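Local coordinates for UTP-glucose-1-phosphate uridylyltransferase 2 (Trypanosoma brucei, PDB 3GUE), which probably catalyses the reversible transfer of uridylyl from UTP to alpha-D-glucose 1-phosphate, giving UDP-glucose and diphosphate, at residues Gln105-Leu115 with Thr140-Leu150. Sequence-based numbering, arbitrary orientation.
Sequences QTFLDFTALQL and TKNFLRKYPTL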
loop_
_atom_site.group_PDB
_atom_site.type_symbol
_atom_site.label_atom_id
_atom_site.label_comp_id
_atom_site.label_asym_id
_atom_site.label_seq_id
_atom_site.Cartn_x
_atom_site.Cartn_y
_atom_site.Cartn_z
ATOM N N GLN A 105 17.660 0.183 10.389
ATOM C CA GLN A 105 16.337 -0.414 10.640
ATOM C C GLN A 105 15.496 -0.412 9.359
ATOM O O GLN A 105 15.405 0.599 8.666
ATOM C CB GLN A 105 15.591 0.319 11.783
ATOM C CG GLN A 105 16.403 0.477 13.101
ATOM C CD GLN A 105 16.703 -0.846 13.772
ATOM O OE1 GLN A 105 17.659 -1.539 13.417
ATOM N NE2 GLN A 105 15.901 -1.196 14.773
ATOM N N THR A 106 14.942 -1.567 9.025
ATOM C CA THR A 106 14.060 -1.720 7.853
ATOM C C THR A 106 12.638 -1.328 8.259
ATOM O O THR A 106 12.400 -1.001 9.434
ATOM C CB THR A 106 14.013 -3.171 7.349
ATOM O OG1 THR A 106 13.495 -3.999 8.390
ATOM C CG2 THR A 106 15.437 -3.699 6.910
ATOM N N PHE A 107 11.702 -1.417 7.310
ATOM C CA PHE A 107 10.278 -1.134 7.565
ATOM C C PHE A 107 9.826 -2.194 8.590
ATOM O O PHE A 107 9.050 -1.901 9.493
ATOM C CB PHE A 107 9.416 -1.263 6.289
ATOM C CG PHE A 107 9.461 -0.058 5.335
ATOM C CD1 PHE A 107 8.542 0.985 5.452
ATOM C CD2 PHE A 107 10.394 -0.003 4.298
ATOM C CE1 PHE A 107 8.576 2.080 4.573
ATOM C CE2 PHE A 107 10.434 1.084 3.410
ATOM C CZ PHE A 107 9.527 2.123 3.545
ATOM N N LEU A 108 10.367 -3.415 8.468
ATOM C CA LEU A 108 9.904 -4.542 9.277
ATOM C C LEU A 108 10.420 -4.481 10.712
ATOM O O LEU A 108 9.728 -4.910 11.638
ATOM C CB LEU A 108 10.215 -5.895 8.591
ATOM C CG LEU A 108 9.536 -7.179 9.102
ATOM C CD1 LEU A 108 8.007 -7.047 9.354
ATOM C CD2 LEU A 108 9.834 -8.300 8.123
ATOM N N ASP A 109 11.640 -3.966 10.885
ATOM C CA ASP A 109 12.169 -3.554 12.193
ATOM C C ASP A 109 11.192 -2.631 12.892
ATOM O O ASP A 109 10.740 -2.942 13.995
ATOM C CB ASP A 109 13.512 -2.829 12.047
ATOM C CG ASP A 109 14.647 -3.769 11.811
ATOM O OD1 ASP A 109 14.819 -4.700 12.647
ATOM O OD2 ASP A 109 15.345 -3.582 10.785
ATOM N N PHE A 110 10.873 -1.500 12.253
ATOM C CA PHE A 110 9.879 -0.542 12.791
ATOM C C PHE A 110 8.499 -1.135 13.131
ATOM O O PHE A 110 7.971 -0.844 14.200
ATOM C CB PHE A 110 9.788 0.729 11.937
ATOM C CG PHE A 110 10.958 1.652 12.127
ATOM C CD1 PHE A 110 11.138 2.311 13.339
ATOM C CD2 PHE A 110 11.893 1.855 11.097
ATOM C CE1 PHE A 110 12.239 3.168 13.549
ATOM C CE2 PHE A 110 12.979 2.701 11.283
ATOM C CZ PHE A 110 13.158 3.372 12.512
ATOM N N THR A 111 7.992 -2.040 12.284
ATOM C CA THR A 111 6.739 -2.779 12.542
ATOM C C THR A 111 6.844 -3.701 13.772
ATOM O O THR A 111 5.955 -3.687 14.616
ATOM C CB THR A 111 6.296 -3.620 11.286
ATOM O OG1 THR A 111 5.965 -2.743 10.203
ATOM C CG2 THR A 111 5.096 -4.513 11.597
ATOM N N ALA A 112 7.925 -4.483 13.855
ATOM C CA ALA A 112 8.182 -5.362 15.007
ATOM C C ALA A 112 8.367 -4.597 16.325
ATOM O O ALA A 112 7.920 -5.052 17.384
ATOM C CB ALA A 112 9.387 -6.268 14.760
ATOM N N LEU A 113 9.037 -3.451 16.247
ATOM C CA LEU A 113 9.306 -2.609 17.409
ATOM C C LEU A 113 8.074 -1.847 17.876
ATOM O O LEU A 113 7.888 -1.654 19.074
ATOM C CB LEU A 113 10.461 -1.622 17.103
ATOM C CG LEU A 113 11.915 -2.145 16.988
ATOM C CD1 LEU A 113 12.815 -1.043 16.498
ATOM C CD2 LEU A 113 12.475 -2.766 18.262
ATOM N N GLN A 114 7.255 -1.391 16.920
ATOM C CA GLN A 114 5.958 -0.744 17.199
ATOM C C GLN A 114 5.045 -1.702 17.969
ATOM O O GLN A 114 4.426 -1.314 18.948
ATOM C CB GLN A 114 5.270 -0.330 15.900
ATOM C CG GLN A 114 5.809 0.969 15.302
ATOM C CD GLN A 114 5.345 1.248 13.891
ATOM O OE1 GLN A 114 4.397 0.615 13.387
ATOM N NE2 GLN A 114 6.003 2.208 13.238
ATOM N N LEU A 115 5.007 -2.961 17.525
ATOM C CA LEU A 115 4.092 -3.965 18.078
ATOM C C LEU A 115 4.501 -4.275 19.499
ATOM O O LEU A 115 3.663 -4.363 20.404
ATOM C CB LEU A 115 4.156 -5.238 17.228
ATOM C CG LEU A 115 3.393 -6.485 17.692
ATOM C CD1 LEU A 115 1.869 -6.278 17.543
ATOM C CD2 LEU A 115 3.862 -7.699 16.897
ATOM N N THR A 140 11.005 -12.729 4.445
ATOM C CA THR A 140 10.383 -12.186 5.644
ATOM C C THR A 140 10.596 -13.111 6.837
ATOM O O THR A 140 11.008 -12.661 7.924
ATOM C CB THR A 140 8.834 -11.926 5.460
ATOM O OG1 THR A 140 8.626 -10.984 4.416
ATOM C CG2 THR A 140 8.227 -11.352 6.694
ATOM N N LYS A 141 10.333 -14.409 6.638
ATOM C CA LYS A 141 10.541 -15.382 7.703
ATOM C C LYS A 141 11.989 -15.346 8.184
ATOM O O LYS A 141 12.230 -15.256 9.391
ATOM C CB LYS A 141 10.167 -16.809 7.268
ATOM C CG LYS A 141 10.231 -17.800 8.431
ATOM C CD LYS A 141 9.678 -19.183 8.092
ATOM C CE LYS A 141 9.828 -20.065 9.274
ATOM N NZ LYS A 141 8.902 -21.219 9.189
ATOM N N ASN A 142 12.949 -15.361 7.249
ATOM C CA ASN A 142 14.354 -15.418 7.655
ATOM C C ASN A 142 14.800 -14.133 8.341
ATOM O O ASN A 142 15.547 -14.197 9.330
ATOM C CB ASN A 142 15.300 -15.800 6.515
ATOM C CG ASN A 142 16.534 -16.573 7.019
ATOM O OD1 ASN A 142 16.430 -17.757 7.407
ATOM N ND2 ASN A 142 17.696 -15.907 7.037
ATOM N N PHE A 143 14.321 -12.983 7.837
ATOM C CA PHE A 143 14.544 -11.702 8.517
ATOM C C PHE A 143 14.084 -11.710 9.978
ATOM O O PHE A 143 14.779 -11.198 10.876
ATOM C CB PHE A 143 13.899 -10.510 7.797
ATOM C CG PHE A 143 14.194 -9.180 8.479
ATOM C CD1 PHE A 143 15.309 -8.442 8.122
ATOM C CD2 PHE A 143 13.374 -8.700 9.508
ATOM C CE1 PHE A 143 15.617 -7.251 8.760
ATOM C CE2 PHE A 143 13.681 -7.511 10.155
ATOM C CZ PHE A 143 14.813 -6.782 9.778
ATOM N N LEU A 144 12.903 -12.250 10.217
ATOM C CA LEU A 144 12.350 -12.249 11.579
ATOM C C LEU A 144 13.066 -13.151 12.598
ATOM O O LEU A 144 12.658 -13.182 13.749
ATOM C CB LEU A 144 10.828 -12.484 11.566
ATOM C CG LEU A 144 9.984 -11.349 10.940
ATOM C CD1 LEU A 144 8.501 -11.738 10.774
ATOM C CD2 LEU A 144 10.139 -10.005 11.707
ATOM N N ARG A 145 14.127 -13.867 12.187
ATOM C CA ARG A 145 14.998 -14.580 13.117
ATOM C C ARG A 145 15.517 -13.649 14.204
ATOM O O ARG A 145 15.653 -14.062 15.350
ATOM C CB ARG A 145 16.193 -15.218 12.411
ATOM C CG ARG A 145 15.872 -16.497 11.696
ATOM C CD ARG A 145 17.132 -17.235 11.310
ATOM N NE ARG A 145 16.823 -18.351 10.422
ATOM C CZ ARG A 145 16.476 -19.556 10.849
ATOM N NH1 ARG A 145 16.380 -19.802 12.159
ATOM N NH2 ARG A 145 16.233 -20.521 9.973
ATOM N N LYS A 146 15.797 -12.403 13.805
ATOM C CA LYS A 146 16.125 -11.289 14.690
ATOM C C LYS A 146 15.080 -11.023 15.781
ATOM O O LYS A 146 15.425 -10.504 16.816
ATOM C CB LYS A 146 16.296 -10.020 13.846
ATOM C CG LYS A 146 16.792 -8.811 14.589
ATOM C CD LYS A 146 16.863 -7.631 13.616
ATOM C CE LYS A 146 17.647 -6.481 14.197
ATOM N NZ LYS A 146 17.545 -5.366 13.219
ATOM N N TYR A 147 13.808 -11.347 15.524
ATOM C CA TYR A 147 12.741 -11.190 16.539
ATOM C C TYR A 147 12.151 -12.541 16.973
ATOM O O TYR A 147 11.094 -12.949 16.489
ATOM C CB TYR A 147 11.658 -10.196 16.068
ATOM C CG TYR A 147 12.210 -8.813 15.767
ATOM C CD1 TYR A 147 12.466 -7.905 16.801
ATOM C CD2 TYR A 147 12.476 -8.411 14.455
ATOM C CE1 TYR A 147 12.984 -6.618 16.541
ATOM C CE2 TYR A 147 13.001 -7.148 14.177
ATOM C CZ TYR A 147 13.243 -6.253 15.218
ATOM O OH TYR A 147 13.765 -5.021 14.948
ATOM N N PRO A 148 12.839 -13.244 17.891
ATOM C CA PRO A 148 12.354 -14.561 18.346
ATOM C C PRO A 148 10.894 -14.599 18.795
ATOM O O PRO A 148 10.232 -15.631 18.592
ATOM C CB PRO A 148 13.294 -14.891 19.504
ATOM C CG PRO A 148 14.586 -14.229 19.116
ATOM C CD PRO A 148 14.112 -12.889 18.554
ATOM N N THR A 149 10.392 -13.505 19.392
ATOM C CA THR A 149 8.977 -13.405 19.826
ATOM C C THR A 149 8.051 -13.705 18.648
ATOM O O THR A 149 7.050 -14.423 18.786
ATOM C CB THR A 149 8.608 -11.998 20.402
ATOM O OG1 THR A 149 9.382 -11.712 21.581
ATOM C CG2 THR A 149 7.108 -11.919 20.764
ATOM N N LEU A 150 8.424 -13.167 17.488
ATOM C CA LEU A 150 7.681 -13.353 16.243
ATOM C C LEU A 150 8.065 -14.652 15.522
ATOM O O LEU A 150 7.178 -15.411 15.109
ATOM C CB LEU A 150 7.868 -12.139 15.327
ATOM C CG LEU A 150 7.531 -10.774 15.963
ATOM C CD1 LEU A 150 7.753 -9.648 14.979
ATOM C CD2 LEU A 150 6.082 -10.736 16.523
HETATM O O HOH W 1 19.652 -3.737 14.635
HETATM O O HOH W 2 17.711 -4.403 10.064
#
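Leu108 lies across from Leu144 and, one helical turn on, Ala112 from Tyr147, with CA atoms 8.4 and 7.6 Å apart, as the first turns of helix 107-122 run beside the end of helix 137-143 and the start of helix 148-151. Asp109 carries the polar side of the contact. Its OD1 accepts the Tyr147 hydroxyl through the anti lone pair, OH to OD1 2.6 Å, near the plane of the phenol ring. The same oxygen takes a salt bridge from Lys146 NZ at 2.9 Å, met on the syn side but 34° out of the carboxylate plane; with CG anti to the backbone N (chi1 -173°) and the chain extended beyond it, the lysine reaches across to the carboxylate. OD2 turns to its own helix start, accepting Thr106 N and, from above the carboxylate plane, Thr106 OG1, so four protein donors, with a water added on OD2, hold the carboxylate's rotation and probably favour its charged form. Thr106 OG1 in turn caps Asp109 N at 3.1 Å. Lys146 NZ holds that water only weakly; another bridges it to Gln105 OE1.

Apolar groups fill the rest. The Ala112 methyl sits almost centrally over one Tyr147 face, CB 3.6 Å from the ring centroid and 7° off its normal, a CH-pi contact. Phe143 turns its CZ edge to Asp109 OD2, while its CD2 lies 3.8 Å from Leu108 CD2, which also touches the Thr140 methyl. Leu150 spreads its two methyls over Ala112 CB and Leu115 CD2. Thr140 OG1, bonded to Thr136 O, also reaches Asn83, a UDP-glucose-binding residue. Thr106 and Asp109 form a capping box starting helix 107-122; Leu108 and Leu144 rest both segments on Leu130 of strand 128-132, in the central mixed sheet of the GT-A-like fold.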